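Local coordinates for core protein VP4 (Bluetongue virus, PDB 2JHP), which builds the inner capsid with other viral proteins and acts as a multifunctional capping enzyme for viral RNA, at residues Glu404-Leu409 / Met428-Ile433. Numbering follows the deposited sequence.
Sequences EPRADL and MKKSVI. With SAH (S-adenosyl-L-homocysteine), chain B.
Two backbone hydrogen bonds join Arg406 and Asp408 of a buried parallel strand to Val432 and Ile433, where the chain leaves helix 421-430 and enters the neighbouring strand. Val432 N gives its hydrogen to Arg406 O at 2.8 Å, and Asp408 N to Ile433 O at 2.8 Å. Ala407 CB meets Ile433 CG2 on one face of the sheet; beside them the end of Leu409, CD2, comes within 3.8 Å of Ile433 CG1; helix 114-128 packs on Ile433 through Tyr124 and Ala125. Strand 406-408, helix 421-430 and strand 433-437 form a beta-alpha-beta crossover within a mixed seven-stranded sheet, matching the Rossmann-like methyltransferase pattern. Around the side chain of Asp408, Arg406 closes a side-on salt bridge, NE to OD2 at 2.8 Å and NH2 to OD1, the carboxylate lying at the guanidinium edge. Ser431 OG, anti to its own backbone N (chi1 175°), lies 2.9 Å from Asp408 OD2, while Tyr411 OH bonds OD1. Lys430 NZ approaches Arg406 NH1 to 3.7 Å, a pairing of like charges that the carboxylate may partly offset. Next to Asp408 in the chain, Leu409 O accepts a hydrogen bond from the amino N of S-adenosyl-L-homocysteine, whose pocket also includes Arg122.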
loop_
_atom_site.group_PDB
_atom_site.type_symbol
_atom_site.label_atom_id
_atom_site.label_comp_id
_atom_site.label_asym_id
_atom_site.label_seq_id
_atom_site.Cartn_x
_atom_site.Cartn_y
_atom_site.Cartn_z
ATOM N N GLU A 404 -11.013 17.070 -2.397
ATOM C CA GLU A 404 -9.783 16.863 -3.155
ATOM C C GLU A 404 -9.806 15.482 -3.805
ATOM O O GLU A 404 -10.488 14.582 -3.300
ATOM C CB GLU A 404 -8.578 16.981 -2.217
ATOM C CG GLU A 404 -8.551 18.253 -1.366
ATOM C CD GLU A 404 -8.085 19.480 -2.135
ATOM O OE1 GLU A 404 -7.459 19.316 -3.205
ATOM O OE2 GLU A 404 -8.337 20.613 -1.665
ATOM N N PRO A 405 -9.090 15.310 -4.939
ATOM C CA PRO A 405 -8.984 13.956 -5.502
ATOM C C PRO A 405 -8.365 12.958 -4.507
ATOM O O PRO A 405 -7.392 13.281 -3.838
ATOM C CB PRO A 405 -8.110 14.137 -6.755
ATOM C CG PRO A 405 -7.537 15.489 -6.669
ATOM C CD PRO A 405 -8.395 16.313 -5.769
ATOM N N ARG A 406 -8.950 11.763 -4.432
ATOM C CA ARG A 406 -8.651 10.776 -3.403
ATOM C C ARG A 406 -8.193 9.435 -3.973
ATOM O O ARG A 406 -8.495 9.109 -5.106
ATOM C CB ARG A 406 -9.880 10.568 -2.521
ATOM C CG ARG A 406 -11.106 10.085 -3.281
ATOM C CD ARG A 406 -12.317 9.851 -2.367
ATOM N NE ARG A 406 -12.151 8.696 -1.475
ATOM C CZ ARG A 406 -12.865 8.499 -0.369
ATOM N NH1 ARG A 406 -13.791 9.379 0.014
ATOM N NH2 ARG A 406 -12.655 7.418 0.363
ATOM N N ALA A 407 -7.467 8.668 -3.164
ATOM C CA ALA A 407 -7.061 7.298 -3.481
ATOM C C ALA A 407 -7.537 6.355 -2.379
ATOM O O ALA A 407 -7.609 6.737 -1.208
ATOM C CB ALA A 407 -5.545 7.203 -3.629
ATOM N N ASP A 408 -7.848 5.115 -2.751
ATOM C CA ASP A 408 -8.499 4.184 -1.816
ATOM C C ASP A 408 -7.942 2.756 -1.915
ATOM O O ASP A 408 -8.632 1.804 -2.292
ATOM C CB ASP A 408 -10.011 4.248 -2.017
ATOM C CG ASP A 408 -10.589 5.592 -1.589
ATOM O OD1 ASP A 408 -10.928 5.730 -0.391
ATOM O OD2 ASP A 408 -10.702 6.503 -2.451
ATOM N N LEU A 409 -6.666 2.638 -1.575
ATOM C CA LEU A 409 -5.900 1.451 -1.887
ATOM C C LEU A 409 -5.899 0.431 -0.731
ATOM O O LEU A 409 -5.600 0.769 0.409
ATOM C CB LEU A 409 -4.476 1.853 -2.292
ATOM C CG LEU A 409 -4.305 2.711 -3.550
ATOM C CD1 LEU A 409 -2.943 3.334 -3.637
ATOM C CD2 LEU A 409 -4.587 1.885 -4.782
ATOM N N MET A 428 -15.660 3.555 -5.199
ATOM C CA MET A 428 -15.128 3.178 -6.514
ATOM C C MET A 428 -15.680 4.035 -7.688
ATOM O O MET A 428 -15.069 4.101 -8.751
ATOM C CB MET A 428 -15.321 1.677 -6.766
ATOM C CG MET A 428 -14.847 0.791 -5.602
ATOM S SD MET A 428 -14.358 -0.904 -6.006
ATOM C CE MET A 428 -15.500 -1.317 -7.319
ATOM N N LYS A 429 -16.806 4.703 -7.474
ATOM C CA LYS A 429 -17.376 5.597 -8.476
ATOM C C LYS A 429 -16.644 6.955 -8.545
ATOM O O LYS A 429 -16.643 7.614 -9.583
ATOM C CB LYS A 429 -18.883 5.769 -8.191
ATOM C CG LYS A 429 -19.706 6.623 -9.112
ATOM C CD LYS A 429 -21.127 6.515 -8.580
ATOM C CE LYS A 429 -22.191 7.011 -9.536
ATOM N NZ LYS A 429 -22.604 8.364 -9.098
ATOM N N LYS A 430 -16.003 7.353 -7.445
ATOM C CA LYS A 430 -15.401 8.691 -7.353
ATOM C C LYS A 430 -13.899 8.687 -7.049
ATOM O O LYS A 430 -13.241 9.719 -7.162
ATOM C CB LYS A 430 -16.161 9.571 -6.338
ATOM C CG LYS A 430 -16.202 9.017 -4.893
ATOM C CD LYS A 430 -16.886 9.983 -3.921
ATOM C CE LYS A 430 -16.784 9.490 -2.468
ATOM N NZ LYS A 430 -16.933 10.607 -1.474
ATOM N N SER A 431 -13.352 7.539 -6.671
ATOM C CA SER A 431 -11.935 7.473 -6.312
ATOM C C SER A 431 -11.063 7.591 -7.556
ATOM O O SER A 431 -11.493 7.222 -8.647
ATOM C CB SER A 431 -11.635 6.185 -5.557
ATOM O OG SER A 431 -10.251 6.067 -5.304
ATOM N N VAL A 432 -9.852 8.123 -7.394
ATOM C CA VAL A 432 -8.914 8.241 -8.512
ATOM C C VAL A 432 -8.338 6.874 -8.803
ATOM O O VAL A 432 -8.043 6.547 -9.947
ATOM C CB VAL A 432 -7.763 9.236 -8.236
ATOM C CG1 VAL A 432 -6.779 9.254 -9.385
ATOM C CG2 VAL A 432 -8.303 10.639 -8.003
ATOM N N ILE A 433 -8.166 6.095 -7.739
ATOM C CA ILE A 433 -7.692 4.721 -7.810
ATOM C C ILE A 433 -8.142 3.993 -6.560
ATOM O O ILE A 433 -7.839 4.409 -5.437
ATOM C CB ILE A 433 -6.145 4.593 -8.013
ATOM C CG1 ILE A 433 -5.770 3.109 -8.170
ATOM C CG2 ILE A 433 -5.367 5.282 -6.904
ATOM C CD1 ILE A 433 -4.387 2.850 -8.737
HETATM N N SAH B . -3.873 1.655 2.029
HETATM C CA SAH B . -2.534 1.097 2.398
HETATM C CB SAH B . -2.557 0.036 3.502
HETATM C CG SAH B . -3.802 -0.800 3.731
HETATM S SD SAH B . -3.673 -1.712 5.294
HETATM C C SAH B . -1.747 0.608 1.193
HETATM O O SAH B . -1.732 1.263 0.148
HETATM O OXT SAH B . -1.082 -0.427 1.244
HETATM C "C5'" SAH B . -5.451 -1.479 5.579
HETATM C "C4'" SAH B . -5.752 -0.403 6.608
HETATM O "O4'" SAH B . -6.972 0.247 6.312
HETATM C "C3'" SAH B . -5.875 -0.964 8.022
HETATM O "O3'" SAH B . -5.196 -0.060 8.879
HETATM C "C2'" SAH B . -7.366 -0.913 8.321
HETATM O "O2'" SAH B . -7.648 -0.655 9.670
HETATM C "C1'" SAH B . -7.816 0.265 7.458
HETATM N N9 SAH B . -9.254 0.215 7.110
HETATM C C8 SAH B . -10.009 -0.898 6.822
HETATM N N7 SAH B . -11.283 -0.503 6.563
HETATM C C5 SAH B . -11.355 0.844 6.682
HETATM C C6 SAH B . -12.397 1.761 6.522
HETATM N N6 SAH B . -13.614 1.342 6.184
HETATM N N1 SAH B . -12.163 3.112 6.703
HETATM C C2 SAH B . -10.896 3.554 7.043
HETATM N N3 SAH B . -9.861 2.650 7.201
HETATM C C4 SAH B . -10.082 1.313 7.026
#